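Local coordinates for hydroxyglutarate synthase (Pseudomonas putida, PDB 6W1G), which catalyses the iron(II)-dependent oxidative decarboxylation of 2-oxoadipate to D-2-hydroxyglutarate, a step of D-lysine catabolism, at the nickel (II) ion site. Residues are numbered along the deposited sequence; one frame, centred on the assembly and turned at random.

The nickel (II) ion site. Residues 70, 72, 225-226, 228, 266, 294, 296, 399. With NI (nickel (II) ion), chain B.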
loop_
_atom_site.group_PDB
_atom_site.type_symbol
_atom_site.label_atom_id
_atom_site.label_comp_id
_atom_site.label_asym_id
_atom_site.label_seq_id
_atom_site.Cartn_x
_atom_site.Cartn_y
_atom_site.Cartn_z
ATOM N N HIS A 70 1.476 -0.963 5.365
ATOM C CA HIS A 70 0.480 -0.014 4.882
ATOM C C HIS A 70 -0.724 -0.029 5.818
ATOM O O HIS A 70 -1.040 -1.060 6.408
ATOM C CB HIS A 70 0.009 -0.168 3.419
ATOM C CG HIS A 70 -0.972 -1.248 3.120
ATOM N ND1 HIS A 70 -0.607 -2.470 2.585
ATOM C CD2 HIS A 70 -2.325 -1.263 3.206
ATOM C CE1 HIS A 70 -1.697 -3.194 2.388
ATOM N NE2 HIS A 70 -2.750 -2.499 2.757
ATOM N N ALA A 72 -5.002 1.132 5.963
ATOM C CA ALA A 72 -6.160 1.420 5.140
ATOM C C ALA A 72 -7.223 2.045 6.034
ATOM O O ALA A 72 -7.487 1.533 7.132
ATOM C CB ALA A 72 -6.717 0.125 4.533
ATOM N N ASN A 225 -8.803 0.123 9.169
ATOM C CA ASN A 225 -9.479 -1.007 8.550
ATOM C C ASN A 225 -8.572 -2.221 8.484
ATOM O O ASN A 225 -9.031 -3.369 8.659
ATOM C CB ASN A 225 -9.874 -0.631 7.128
ATOM C CG ASN A 225 -10.630 -1.713 6.429
ATOM O OD1 ASN A 225 -10.112 -2.301 5.484
ATOM N ND2 ASN A 225 -11.852 -1.984 6.855
ATOM N N HIS A 226 -7.300 -1.985 8.237
ATOM C CA HIS A 226 -6.267 -2.995 8.459
ATOM C C HIS A 226 -4.926 -2.268 8.436
ATOM O O HIS A 226 -4.789 -1.152 7.924
ATOM C CB HIS A 226 -6.328 -4.155 7.471
ATOM C CG HIS A 226 -6.265 -3.741 6.048
ATOM N ND1 HIS A 226 -7.387 -3.583 5.271
ATOM C CD2 HIS A 226 -5.220 -3.441 5.235
ATOM C CE1 HIS A 226 -7.045 -3.228 4.045
ATOM N NE2 HIS A 226 -5.726 -3.139 3.990
ATOM N N THR A 228 -1.097 -3.678 7.371
ATOM C CA THR A 228 -0.568 -4.840 6.645
ATOM C C THR A 228 0.943 -4.804 6.652
ATOM O O THR A 228 1.539 -3.859 6.094
ATOM C CB THR A 228 -1.067 -4.807 5.198
ATOM O OG1 THR A 228 -2.489 -4.796 5.253
ATOM C CG2 THR A 228 -0.553 -5.998 4.429
ATOM N N GLN A 266 -1.708 -10.668 -1.937
ATOM C CA GLN A 266 -2.298 -10.368 -0.638
ATOM C C GLN A 266 -3.406 -11.361 -0.283
ATOM O O GLN A 266 -4.062 -11.939 -1.166
ATOM C CB GLN A 266 -2.894 -8.966 -0.585
ATOM C CG GLN A 266 -4.028 -8.756 -1.557
ATOM C CD GLN A 266 -4.549 -7.311 -1.684
ATOM O OE1 GLN A 266 -3.797 -6.311 -1.624
ATOM N NE2 GLN A 266 -5.852 -7.208 -1.895
ATOM N N GLU A 294 -4.760 -8.327 7.129
ATOM C CA GLU A 294 -4.223 -8.564 5.794
ATOM C C GLU A 294 -2.731 -8.809 5.877
ATOM O O GLU A 294 -2.031 -8.327 6.795
ATOM C CB GLU A 294 -4.529 -7.346 4.917
ATOM C CG GLU A 294 -4.079 -7.430 3.475
ATOM C CD GLU A 294 -4.536 -6.207 2.724
ATOM O OE1 GLU A 294 -3.904 -5.138 2.834
ATOM O OE2 GLU A 294 -5.573 -6.288 2.031
ATOM N N GLU A 296 0.692 -9.048 2.916
ATOM C CA GLU A 296 1.077 -8.826 1.517
ATOM C C GLU A 296 2.541 -9.140 1.297
ATOM O O GLU A 296 3.369 -9.067 2.212
ATOM C CB GLU A 296 0.790 -7.401 1.056
ATOM C CG GLU A 296 1.719 -6.307 1.559
ATOM C CD GLU A 296 1.228 -4.852 1.235
ATOM O OE1 GLU A 296 0.318 -4.721 0.432
ATOM O OE2 GLU A 296 1.731 -3.877 1.790
ATOM N N PHE A 399 -1.009 -0.441 -5.143
ATOM C CA PHE A 399 -1.987 -1.463 -4.794
ATOM C C PHE A 399 -2.519 -2.114 -6.065
ATOM O O PHE A 399 -2.285 -1.619 -7.185
ATOM C CB PHE A 399 -3.077 -0.829 -3.940
ATOM C CG PHE A 399 -2.506 -0.341 -2.633
ATOM C CD1 PHE A 399 -2.398 -1.199 -1.580
ATOM C CD2 PHE A 399 -1.969 0.921 -2.491
ATOM C CE1 PHE A 399 -1.813 -0.834 -0.403
ATOM C CE2 PHE A 399 -1.331 1.292 -1.322
ATOM C CZ PHE A 399 -1.311 0.447 -0.254
HETATM NI NI NI B . -4.636 -3.289 2.262
HETATM O O HOH W 1 -5.551 -1.500 1.487
HETATM O O HOH W 2 -4.067 -3.366 0.304
HETATM O O HOH W 3 -6.393 -4.127 1.073
#
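Nickel, partly occupied, sits in the catalytic iron site, held by a facial triad of two histidines and a carboxylate; it may come from purification or crystallisation. His70 NE2 lies 2.1 Å from NI. His226 also binds through NE2, and Glu294 adds its carboxylate OE1. Histidine suits the site because NE2 binds the metal while ND1, across the ring, is left to a second-shell acceptor. Three waters complete a near-octahedral sphere: water 1 opposite Glu294, water 2 opposite His226 and water 3 opposite His70. This water-filled face is where 2-oxoadipate and dioxygen would plausibly bind.

Glutamate suits strand 288-298 because its long chain, with CG anti to the backbone N (chi1 -178°) and extended beyond, carries the carboxylate to the metal. Glu294 OE2 lies 3.2 Å from NI, so the carboxylate is monodentate, and meets water 3.

The second shell fixes these groups. Thr228 OG1 donates to Glu294 OE1 over a distance of 2.8 Å, from above the carboxylate plane, so one oxygen serves both metal and hydroxyl. A valine at Thr228 would remove this donor and would probably leave the carboxylate less firmly oriented. On His70, ND1 points within the ring plane to Glu296 OE2 (158° at hydrogen), although the acceptor is met well above its carboxylate plane. This bond fixes the ring's rotation, and the carboxylate, if ionised, would probably make the imidazole a stronger donor to the metal. His226 ND1 makes a weak hydrogen bond to Asn225 OD1, while the small methyl of Ala72 fits against that ring's face.

The His70 imidazole is sandwiched: Thr228 CB lies toward the rim on one face, and Phe399 CE1 rests 3.5 Å above the centre of the other.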